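Local coordinates for phosphatidylglycerol lysyltransferase C-terminal domain-containing protein (PDB 2HQY) that is of unknown function but binds coenzyme A and probably belongs to the acetyltransferase-like proteins related to the C-terminal domain of phosphatidylglycerol lysyltransferases, at residues 115-126 with 279-290; 25-33 with 262-270. All coordinates share one frame; numbering follows the deposited sequence.

Contact 1. Residues 115-126 with 279-290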
loop_
_atom_site.group_PDB
_atom_site.type_symbol
_atom_site.label_atom_id
_atom_site.label_comp_id
_atom_site.label_asym_id
_atom_site.label_seq_id
_atom_site.Cartn_x
_atom_site.Cartn_y
_atom_site.Cartn_z
ATOM N N THR A 115 7.906 -8.798 25.095
ATOM C CA THR A 115 8.396 -7.425 25.256
ATOM C C THR A 115 7.237 -6.454 25.057
ATOM O O THR A 115 6.270 -6.762 24.360
ATOM C CB THR A 115 9.535 -7.108 24.261
ATOM O OG1 THR A 115 9.059 -7.256 22.916
ATOM C CG2 THR A 115 10.731 -8.036 24.477
ATOM N N GLU A 116 7.337 -5.282 25.666
ATOM C CA GLU A 116 6.241 -4.339 25.653
ATOM C C GLU A 116 6.833 -2.942 25.455
ATOM O O GLU A 116 7.944 -2.667 25.891
ATOM C CB GLU A 116 5.477 -4.465 26.979
ATOM C CG GLU A 116 4.168 -3.706 27.093
ATOM C CD GLU A 116 4.344 -2.358 27.758
ATOM O OE1 GLU A 116 5.409 -2.155 28.399
ATOM O OE2 GLU A 116 3.424 -1.505 27.642
ATOM N N ASP A 117 6.095 -2.083 24.764
ATOM C CA ASP A 117 6.505 -0.701 24.581
ATOM C C ASP A 117 5.283 0.155 24.878
ATOM O O ASP A 117 4.302 0.142 24.141
ATOM C CB ASP A 117 7.050 -0.469 23.156
ATOM C CG ASP A 117 7.638 0.936 22.962
ATOM O OD1 ASP A 117 7.328 1.843 23.766
ATOM O OD2 ASP A 117 8.424 1.130 22.001
ATOM N N ARG A 118 5.350 0.878 25.994
ATOM C CA ARG A 118 4.269 1.723 26.466
ATOM C C ARG A 118 3.774 2.739 25.396
ATOM O O ARG A 118 2.612 3.151 25.410
ATOM C CB ARG A 118 4.753 2.419 27.742
ATOM C CG ARG A 118 3.840 3.460 28.316
ATOM C CD ARG A 118 2.482 2.895 28.721
ATOM N NE ARG A 118 1.647 3.956 29.288
ATOM C CZ ARG A 118 1.053 4.907 28.568
ATOM N NH1 ARG A 118 1.164 4.907 27.233
ATOM N NH2 ARG A 118 0.320 5.841 29.178
ATOM N N ALA A 119 4.659 3.094 24.463
ATOM C CA ALA A 119 4.325 3.988 23.349
ATOM C C ALA A 119 3.165 3.466 22.526
ATOM O O ALA A 119 2.460 4.247 21.907
ATOM C CB ALA A 119 5.524 4.171 22.462
ATOM N N TYR A 120 2.979 2.146 22.531
ATOM C CA TYR A 120 1.947 1.494 21.723
ATOM C C TYR A 120 0.693 1.037 22.451
ATOM O O TYR A 120 -0.187 0.427 21.835
ATOM C CB TYR A 120 2.571 0.345 20.926
ATOM C CG TYR A 120 3.709 0.858 20.085
ATOM C CD1 TYR A 120 3.481 1.768 19.059
ATOM C CD2 TYR A 120 5.014 0.475 20.350
ATOM C CE1 TYR A 120 4.531 2.271 18.304
ATOM C CE2 TYR A 120 6.056 0.957 19.603
ATOM C CZ TYR A 120 5.809 1.855 18.587
ATOM O OH TYR A 120 6.877 2.331 17.848
ATOM N N ALA A 121 0.594 1.349 23.733
ATOM C CA ALA A 121 -0.603 1.017 24.510
ATOM C C ALA A 121 -1.776 1.863 24.012
ATOM O O ALA A 121 -1.566 3.006 23.615
ATOM C CB ALA A 121 -0.359 1.275 26.003
ATOM N N ASP A 122 -2.986 1.299 24.032
ATOM C CA ASP A 122 -4.204 2.028 23.654
ATOM C C ASP A 122 -4.849 2.634 24.887
ATOM O O ASP A 122 -4.908 2.011 25.960
ATOM C CB ASP A 122 -5.256 1.120 23.022
ATOM C CG ASP A 122 -4.937 0.709 21.604
ATOM O OD1 ASP A 122 -4.039 1.288 20.947
ATOM O OD2 ASP A 122 -5.634 -0.210 21.139
ATOM N N TYR A 123 -5.362 3.842 24.716
ATOM C CA TYR A 123 -6.139 4.507 25.744
ATOM C C TYR A 123 -7.621 4.159 25.544
ATOM O O TYR A 123 -8.194 4.432 24.477
ATOM C CB TYR A 123 -5.942 6.018 25.616
ATOM C CG TYR A 123 -4.622 6.490 26.152
ATOM C CD1 TYR A 123 -4.541 7.091 27.410
ATOM C CD2 TYR A 123 -3.445 6.311 25.407
ATOM C CE1 TYR A 123 -3.326 7.523 27.923
ATOM C CE2 TYR A 123 -2.223 6.735 25.893
ATOM C CZ TYR A 123 -2.170 7.341 27.161
ATOM O OH TYR A 123 -0.964 7.746 27.661
ATOM N N ILE A 124 -8.223 3.571 26.573
ATOM C CA ILE A 124 -9.631 3.155 26.554
ATOM C C ILE A 124 -10.432 3.944 27.615
ATOM O O ILE A 124 -10.011 4.079 28.766
ATOM C CB ILE A 124 -9.754 1.608 26.719
ATOM C CG1 ILE A 124 -9.026 0.935 25.529
ATOM C CG2 ILE A 124 -11.241 1.170 26.856
ATOM C CD1 ILE A 124 -9.423 -0.486 25.223
ATOM N N TYR A 125 -11.547 4.507 27.178
ATOM C CA TYR A 125 -12.401 5.375 27.988
ATOM C C TYR A 125 -13.829 4.835 27.989
ATOM O O TYR A 125 -14.207 4.077 27.093
ATOM C CB TYR A 125 -12.425 6.766 27.350
ATOM C CG TYR A 125 -11.062 7.396 27.159
ATOM C CD1 TYR A 125 -10.491 8.208 28.151
ATOM C CD2 TYR A 125 -10.353 7.189 25.976
ATOM C CE1 TYR A 125 -9.234 8.791 27.957
ATOM C CE2 TYR A 125 -9.113 7.743 25.774
ATOM C CZ TYR A 125 -8.565 8.543 26.742
ATOM O OH TYR A 125 -7.351 9.086 26.466
ATOM N N LEU A 126 -14.614 5.211 28.993
ATOM C CA LEU A 126 -16.055 4.939 28.983
ATOM C C LEU A 126 -16.714 5.938 28.051
ATOM O O LEU A 126 -16.485 7.142 28.167
ATOM C CB LEU A 126 -16.661 5.107 30.370
ATOM C CG LEU A 126 -16.204 4.096 31.438
ATOM C CD1 LEU A 126 -16.718 4.443 32.841
ATOM C CD2 LEU A 126 -16.596 2.666 31.026
ATOM N N LYS A 279 -4.051 12.510 26.321
ATOM C CA LYS A 279 -4.848 11.292 26.436
ATOM C C LYS A 279 -5.076 10.903 27.913
ATOM O O LYS A 279 -6.175 10.468 28.281
ATOM C CB LYS A 279 -4.235 10.153 25.607
ATOM C CG LYS A 279 -4.294 10.466 24.084
ATOM C CD LYS A 279 -3.996 9.295 23.156
ATOM C CE LYS A 279 -4.351 9.744 21.707
ATOM N NZ LYS A 279 -3.915 8.865 20.580
ATOM N N LEU A 280 -4.057 11.087 28.763
ATOM C CA LEU A 280 -4.270 10.877 30.201
ATOM C C LEU A 280 -5.310 11.839 30.801
ATOM O O LEU A 280 -6.025 11.467 31.739
ATOM C CB LEU A 280 -2.953 10.993 30.983
ATOM C CG LEU A 280 -1.970 9.843 30.822
ATOM C CD1 LEU A 280 -0.589 10.248 31.382
ATOM C CD2 LEU A 280 -2.482 8.559 31.493
ATOM N N SER A 281 -5.370 13.065 30.283
ATOM C CA SER A 281 -6.242 14.131 30.828
ATOM C C SER A 281 -7.725 13.793 30.669
ATOM O O SER A 281 -8.566 14.357 31.376
ATOM C CB SER A 281 -5.957 15.513 30.196
ATOM O OG SER A 281 -6.462 15.630 28.851
ATOM N N TYR A 282 -8.050 12.905 29.720
ATOM C CA TYR A 282 -9.444 12.478 29.526
ATOM C C TYR A 282 -9.805 11.249 30.384
ATOM O O TYR A 282 -10.883 10.676 30.232
ATOM C CB TYR A 282 -9.726 12.212 28.041
ATOM C CG TYR A 282 -10.230 13.437 27.307
ATOM C CD1 TYR A 282 -9.385 14.179 26.478
ATOM C CD2 TYR A 282 -11.552 13.875 27.465
ATOM C CE1 TYR A 282 -9.853 15.322 25.799
ATOM C CE2 TYR A 282 -12.031 15.016 26.801
ATOM C CZ TYR A 282 -11.186 15.739 25.974
ATOM O OH TYR A 282 -11.663 16.864 25.326
ATOM N N GLN A 283 -8.890 10.834 31.259
ATOM C CA GLN A 283 -9.196 9.871 32.333
ATOM C C GLN A 283 -9.593 8.486 31.827
ATOM O O GLN A 283 -10.726 8.044 32.069
ATOM C CB GLN A 283 -10.335 10.390 33.235
ATOM C CG GLN A 283 -10.269 11.842 33.658
ATOM C CD GLN A 283 -9.052 12.141 34.506
ATOM O OE1 GLN A 283 -8.704 11.374 35.406
ATOM N NE2 GLN A 283 -8.390 13.258 34.219
ATOM N N PRO A 284 -8.655 7.764 31.171
ATOM C CA PRO A 284 -8.982 6.435 30.662
ATOM C C PRO A 284 -9.280 5.444 31.792
ATOM O O PRO A 284 -8.699 5.557 32.885
ATOM C CB PRO A 284 -7.702 6.031 29.930
ATOM C CG PRO A 284 -6.612 6.789 30.639
ATOM C CD PRO A 284 -7.248 8.113 30.912
ATOM N N VAL A 285 -10.187 4.503 31.534
ATOM C CA VAL A 285 -10.454 3.409 32.476
ATOM C C VAL A 285 -9.389 2.323 32.339
ATOM O O VAL A 285 -9.114 1.590 33.281
ATOM C CB VAL A 285 -11.875 2.781 32.304
ATOM C CG1 VAL A 285 -12.933 3.710 32.865
ATOM C CG2 VAL A 285 -12.172 2.461 30.856
ATOM N N THR A 286 -8.774 2.234 31.159
ATOM C CA THR A 286 -7.809 1.179 30.880
ATOM C C THR A 286 -6.728 1.721 29.974
ATOM O O THR A 286 -7.018 2.450 29.020
ATOM C CB THR A 286 -8.472 -0.005 30.139
ATOM O OG1 THR A 286 -9.417 -0.631 31.003
ATOM C CG2 THR A 286 -7.432 -1.051 29.702
ATOM N N ILE A 287 -5.481 1.384 30.287
ATOM C CA ILE A 287 -4.403 1.577 29.331
ATOM C C ILE A 287 -4.020 0.175 28.864
ATOM O O ILE A 287 -3.495 -0.643 29.643
ATOM C CB ILE A 287 -3.246 2.386 29.945
ATOM C CG1 ILE A 287 -3.730 3.827 30.190
ATOM C CG2 ILE A 287 -2.037 2.383 29.006
ATOM C CD1 ILE A 287 -2.837 4.587 31.086
ATOM N N LEU A 288 -4.377 -0.119 27.619
ATOM C CA LEU A 288 -4.323 -1.471 27.093
ATOM C C LEU A 288 -2.924 -1.735 26.548
ATOM O O LEU A 288 -2.598 -1.308 25.459
ATOM C CB LEU A 288 -5.387 -1.644 25.996
ATOM C CG LEU A 288 -5.580 -3.046 25.399
ATOM C CD1 LEU A 288 -6.176 -4.051 26.407
ATOM C CD2 LEU A 288 -6.432 -2.953 24.131
ATOM N N GLU A 289 -2.088 -2.415 27.321
ATOM C CA GLU A 289 -0.727 -2.734 26.874
ATOM C C GLU A 289 -0.733 -3.770 25.767
ATOM O O GLU A 289 -1.631 -4.607 25.696
ATOM C CB GLU A 289 0.110 -3.238 28.061
ATOM C CG GLU A 289 -0.066 -2.378 29.275
ATOM C CD GLU A 289 0.350 -3.082 30.553
ATOM O OE1 GLU A 289 0.043 -4.296 30.728
ATOM O OE2 GLU A 289 0.992 -2.408 31.380
ATOM N N LYS A 290 0.267 -3.707 24.895
ATOM C CA LYS A 290 0.349 -4.636 23.781
ATOM C C LYS A 290 1.718 -5.262 23.783
ATOM O O LYS A 290 2.737 -4.551 23.741
ATOM C CB LYS A 290 0.117 -3.928 22.462
ATOM C CG LYS A 290 -1.215 -3.209 22.391
ATOM C CD LYS A 290 -1.383 -2.522 21.051
ATOM C CE LYS A 290 -2.628 -1.679 21.074
ATOM N NZ LYS A 290 -2.723 -0.838 19.832
HETATM O O HOH W 1 2.115 -1.395 25.240
HETATM O O HOH W 2 -13.172 7.081 30.848
#

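Contact 2. Residues 25-33 with 262-270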
loop_
_atom_site.group_PDB
_atom_site.type_symbol
_atom_site.label_atom_id
_atom_site.label_comp_id
_atom_site.label_asym_id
_atom_site.label_seq_id
_atom_site.Cartn_x
_atom_site.Cartn_y
_atom_site.Cartn_z
ATOM N N ARG A 25 -10.128 -5.559 22.099
ATOM C CA ARG A 25 -10.457 -4.139 22.048
ATOM C C ARG A 25 -9.377 -3.277 21.386
ATOM O O ARG A 25 -9.512 -2.057 21.294
ATOM C CB ARG A 25 -10.770 -3.635 23.452
ATOM C CG ARG A 25 -11.924 -4.383 24.086
ATOM C CD ARG A 25 -12.322 -3.761 25.402
ATOM N NE ARG A 25 -11.267 -3.844 26.409
ATOM C CZ ARG A 25 -11.316 -3.239 27.599
ATOM N NH1 ARG A 25 -12.358 -2.481 27.931
ATOM N NH2 ARG A 25 -10.313 -3.375 28.459
ATOM N N ASN A 26 -8.300 -3.897 20.922
ATOM C CA ASN A 26 -7.217 -3.061 20.411
ATOM C C ASN A 26 -7.500 -2.462 19.029
ATOM O O ASN A 26 -8.131 -3.109 18.157
ATOM C CB ASN A 26 -5.871 -3.742 20.508
ATOM C CG ASN A 26 -5.754 -4.883 19.590
ATOM O OD1 ASN A 26 -6.459 -5.877 19.734
ATOM N ND2 ASN A 26 -4.810 -4.789 18.660
ATOM N N CYS A 27 -7.069 -1.214 18.861
ATOM C CA CYS A 27 -7.468 -0.410 17.707
ATOM C C CYS A 27 -6.940 -1.005 16.428
ATOM O O CYS A 27 -7.471 -0.727 15.354
ATOM C CB CYS A 27 -6.982 1.048 17.847
ATOM S SG CYS A 27 -5.194 1.273 17.810
ATOM N N ASP A 28 -5.884 -1.816 16.526
ATOM C CA ASP A 28 -5.323 -2.418 15.305
ATOM C C ASP A 28 -6.281 -3.398 14.638
ATOM O O ASP A 28 -6.031 -3.822 13.506
ATOM C CB ASP A 28 -3.975 -3.061 15.576
ATOM C CG ASP A 28 -2.908 -2.014 15.910
ATOM O OD1 ASP A 28 -2.983 -0.887 15.350
ATOM O OD2 ASP A 28 -2.015 -2.300 16.711
ATOM N N LEU A 29 -7.343 -3.795 15.346
ATOM C CA LEU A 29 -8.338 -4.709 14.774
ATOM C C LEU A 29 -9.546 -4.009 14.128
ATOM O O LEU A 29 -10.463 -4.680 13.604
ATOM C CB LEU A 29 -8.807 -5.729 15.831
ATOM C CG LEU A 29 -7.762 -6.808 16.144
ATOM C CD1 LEU A 29 -8.290 -7.663 17.272
ATOM C CD2 LEU A 29 -7.450 -7.660 14.940
ATOM N N SER A 30 -9.561 -2.680 14.166
ATOM C CA SER A 30 -10.539 -1.935 13.365
ATOM C C SER A 30 -10.324 -2.231 11.879
ATOM O O SER A 30 -9.184 -2.197 11.378
ATOM C CB SER A 30 -10.398 -0.445 13.586
ATOM O OG SER A 30 -10.975 0.218 12.482
ATOM N N PHE A 31 -11.409 -2.533 11.193
ATOM C CA PHE A 31 -11.345 -2.798 9.765
ATOM C C PHE A 31 -10.756 -1.612 9.001
ATOM O O PHE A 31 -9.946 -1.813 8.095
ATOM C CB PHE A 31 -12.715 -3.181 9.196
ATOM C CG PHE A 31 -12.668 -3.504 7.735
ATOM C CD1 PHE A 31 -11.958 -4.636 7.284
ATOM C CD2 PHE A 31 -13.299 -2.691 6.805
ATOM C CE1 PHE A 31 -11.896 -4.953 5.928
ATOM C CE2 PHE A 31 -13.260 -3.011 5.409
ATOM C CZ PHE A 31 -12.553 -4.125 4.977
ATOM N N SER A 32 -11.149 -0.377 9.361
ATOM C CA SER A 32 -10.602 0.803 8.732
ATOM C C SER A 32 -9.085 0.895 8.949
ATOM O O SER A 32 -8.338 1.213 8.003
ATOM C CB SER A 32 -11.240 2.101 9.284
ATOM O OG SER A 32 -10.721 3.207 8.550
ATOM N N ASN A 33 -8.638 0.646 10.176
ATOM C CA ASN A 33 -7.188 0.725 10.459
ATOM C C ASN A 33 -6.421 -0.346 9.671
ATOM O O ASN A 33 -5.365 -0.065 9.096
ATOM C CB ASN A 33 -6.926 0.594 11.951
ATOM C CG ASN A 33 -7.130 1.897 12.691
ATOM O OD1 ASN A 33 -7.183 2.994 12.082
ATOM N ND2 ASN A 33 -7.181 1.797 14.022
ATOM N N ILE A 262 -19.797 0.618 24.912
ATOM C CA ILE A 262 -19.480 1.021 26.279
ATOM C C ILE A 262 -18.123 1.709 26.361
ATOM O O ILE A 262 -17.942 2.628 27.169
ATOM C CB ILE A 262 -19.525 -0.241 27.225
ATOM C CG1 ILE A 262 -20.983 -0.626 27.499
ATOM C CG2 ILE A 262 -18.900 0.020 28.573
ATOM C CD1 ILE A 262 -21.584 -1.532 26.498
ATOM N N TYR A 263 -17.183 1.258 25.521
ATOM C CA TYR A 263 -15.803 1.721 25.563
ATOM C C TYR A 263 -15.459 2.500 24.313
ATOM O O TYR A 263 -15.942 2.185 23.224
ATOM C CB TYR A 263 -14.839 0.544 25.684
ATOM C CG TYR A 263 -15.119 -0.270 26.907
ATOM C CD1 TYR A 263 -14.819 0.232 28.161
ATOM C CD2 TYR A 263 -15.722 -1.516 26.809
ATOM C CE1 TYR A 263 -15.107 -0.500 29.318
ATOM C CE2 TYR A 263 -16.010 -2.263 27.957
ATOM C CZ TYR A 263 -15.690 -1.740 29.198
ATOM O OH TYR A 263 -15.953 -2.460 30.341
ATOM N N ILE A 264 -14.614 3.511 24.482
ATOM C CA ILE A 264 -14.106 4.261 23.322
ATOM C C ILE A 264 -12.586 4.109 23.348
ATOM O O ILE A 264 -11.946 4.425 24.347
ATOM C CB ILE A 264 -14.479 5.763 23.347
ATOM C CG1 ILE A 264 -15.997 5.982 23.290
ATOM C CG2 ILE A 264 -13.794 6.467 22.137
ATOM C CD1 ILE A 264 -16.402 7.470 23.436
ATOM N N ASN A 265 -12.017 3.572 22.272
ATOM C CA ASN A 265 -10.573 3.412 22.160
ATOM C C ASN A 265 -10.025 4.575 21.299
ATOM O O ASN A 265 -10.327 4.676 20.088
ATOM C CB ASN A 265 -10.255 2.041 21.528
ATOM C CG ASN A 265 -8.750 1.750 21.434
ATOM O OD1 ASN A 265 -7.928 2.660 21.282
ATOM N ND2 ASN A 265 -8.392 0.462 21.503
ATOM N N ARG A 266 -9.247 5.459 21.919
ATOM C CA ARG A 266 -8.652 6.618 21.201
ATOM C C ARG A 266 -7.170 6.417 20.871
ATOM O O ARG A 266 -6.434 7.381 20.640
ATOM C CB ARG A 266 -8.896 7.928 21.977
ATOM C CG ARG A 266 -10.393 8.233 22.136
ATOM C CD ARG A 266 -10.703 9.473 22.975
ATOM N NE ARG A 266 -10.010 10.646 22.454
ATOM C CZ ARG A 266 -10.427 11.426 21.466
ATOM N NH1 ARG A 266 -11.589 11.218 20.850
ATOM N NH2 ARG A 266 -9.647 12.436 21.107
ATOM N N GLU A 267 -6.735 5.159 20.854
ATOM C CA GLU A 267 -5.430 4.767 20.293
ATOM C C GLU A 267 -4.233 5.201 21.153
ATOM O O GLU A 267 -4.367 5.384 22.367
ATOM C CB GLU A 267 -5.315 5.146 18.783
ATOM C CG GLU A 267 -6.631 4.804 18.046
ATOM C CD GLU A 267 -6.511 4.640 16.526
ATOM O OE1 GLU A 267 -5.595 5.214 15.906
ATOM O OE2 GLU A 267 -7.351 3.900 15.952
ATOM N N GLU A 268 -3.070 5.348 20.534
ATOM C CA GLU A 268 -1.807 5.360 21.290
ATOM C C GLU A 268 -1.226 6.756 21.439
ATOM O O GLU A 268 -1.601 7.663 20.694
ATOM C CB GLU A 268 -0.799 4.460 20.579
ATOM C CG GLU A 268 -1.312 3.064 20.341
ATOM C CD GLU A 268 -1.517 2.737 18.895
ATOM O OE1 GLU A 268 -2.018 3.616 18.140
ATOM O OE2 GLU A 268 -1.180 1.583 18.523
ATOM N N ASP A 269 -0.303 6.932 22.391
ATOM C CA ASP A 269 0.412 8.206 22.496
ATOM C C ASP A 269 1.740 8.240 21.738
ATOM O O ASP A 269 2.344 9.311 21.610
ATOM C CB ASP A 269 0.582 8.680 23.958
ATOM C CG ASP A 269 1.420 7.738 24.824
ATOM O OD1 ASP A 269 2.453 7.192 24.352
ATOM O OD2 ASP A 269 1.065 7.593 26.024
ATOM N N LEU A 270 2.195 7.077 21.253
ATOM C CA LEU A 270 3.438 6.964 20.450
ATOM C C LEU A 270 4.687 7.469 21.188
ATOM O O LEU A 270 5.738 7.753 20.569
ATOM C CB LEU A 270 3.276 7.663 19.080
ATOM C CG LEU A 270 2.129 7.154 18.194
ATOM C CD1 LEU A 270 2.163 7.832 16.815
ATOM C CD2 LEU A 270 2.161 5.624 18.063
HETATM O O HOH W 3 0.036 -0.512 17.383
HETATM O O HOH W 4 -5.609 4.796 13.240
#

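Contact 1. Residues 115-126 with 279-290
Tyr123 and Tyr125, on the same face of strand 122-126, receive the end of helix 273-281 and the following loop. Lys279 CB sits over the Tyr123 ring, 3.5 Å from its centroid and 9° off the normal, a CH-pi contact, while Pro284 CG meets its edge. Tyr125 OH donates to Lys279 O (2.6 Å), which lies near the ring plane, and Pro284 CB covers a face. With CG anti to the carbonyl carbon (chi1 -56°), this ring turns back toward the loop, where CE1 packs on Tyr282 CB. Alongside, strands 122-126 and 286-288 pair antiparallel, with Asp122 and Leu288 bonded both ways; at Ile124 a classic beta bulge brings in both Val285 and Thr286. Ile287 CG2 touches Ala121 CB and lies 3.9 Å above the guanidinium plane of Arg118, whose NH2 bonds in plane to Tyr123 OH; that hydroxyl also bonds Asp269 OD2, the salt-bridge partner of Arg118 NH1. The extended Lys290 chain brings NZ to Asp122 OD1 (2.7 Å), from above the carboxylate plane, and NZ also pairs with Glu268 OE2. Since Asp122 OD2 accepts from Cys27 N and Asn265 ND2, both carboxylate oxygens are engaged, which would probably stabilise its negative charge.

Contact 2. Residues 25-33 with 262-270
Cys27 is the close-packed centre of this contact, its CB 3.4 Å from Glu267 OE2 and its SG against Glu267 CG and CD. The thiol stands between the backbone N and the carbonyl carbon (chi1 66°), and from there it also nears the Glu268 carboxylate. Two side-chain amides fasten the segments around it. Asn265 ND2 donates to Arg25 O (2.8 Å), almost in its own amide plane, while its OD1 takes the N-H of Glu267 in an Asx turn. Asn33 ND2 divides its hydrogens between Cys27 O and Glu267 OE2; the latter bond is nearly straight (167°) and reaches the syn side of the carboxylate, which His234 ND1 grips as well. A second, separate packed site lies at Arg25, whose NH1 rests 3.4 Å above the Tyr263 ring in a cation-pi contact, the guanidinium almost upright (85°), with Ile262 CG2 over the opposite face.

The contact is looser where water intervenes. One water bridges Asn33 OD1 to Glu267 OE1, and another donates to both Asp28 OD2 and Glu268 OE2, like charges 4.4 Å apart; Lys290, in salt bridge with Glu268, probably eases their repulsion. The arrangement sets the first turn of helix 31-36, weakly capped by Ser30 and reaching Glu267 through Asn33, beside strand 263-265 and the Asx turn at Asn265, whose chain runs on to Leu270 in the coenzyme A pocket.

The centres of contacts 1 and 2 lie about 10 Å apart, and their segments alternate along the chain in the order 25-33, 115-126, 262-270, 279-290. Strand 122-126 joins them, pairing antiparallel with 263-265 along one edge and with 286-295 along the other, so that strands from distant parts of the sequence become neighbours. The chain at 266-270 runs against contact 1: Lys279 NZ meets Glu268 O at 2.6 Å, and Tyr123 OH meets Asp269 OD2 at the same distance, both probable hydrogen bonds. Helix 273-281 follows in the chain. Together the contacts knit the chain's early and late portions beside the coenzyme A pocket, which includes Leu270.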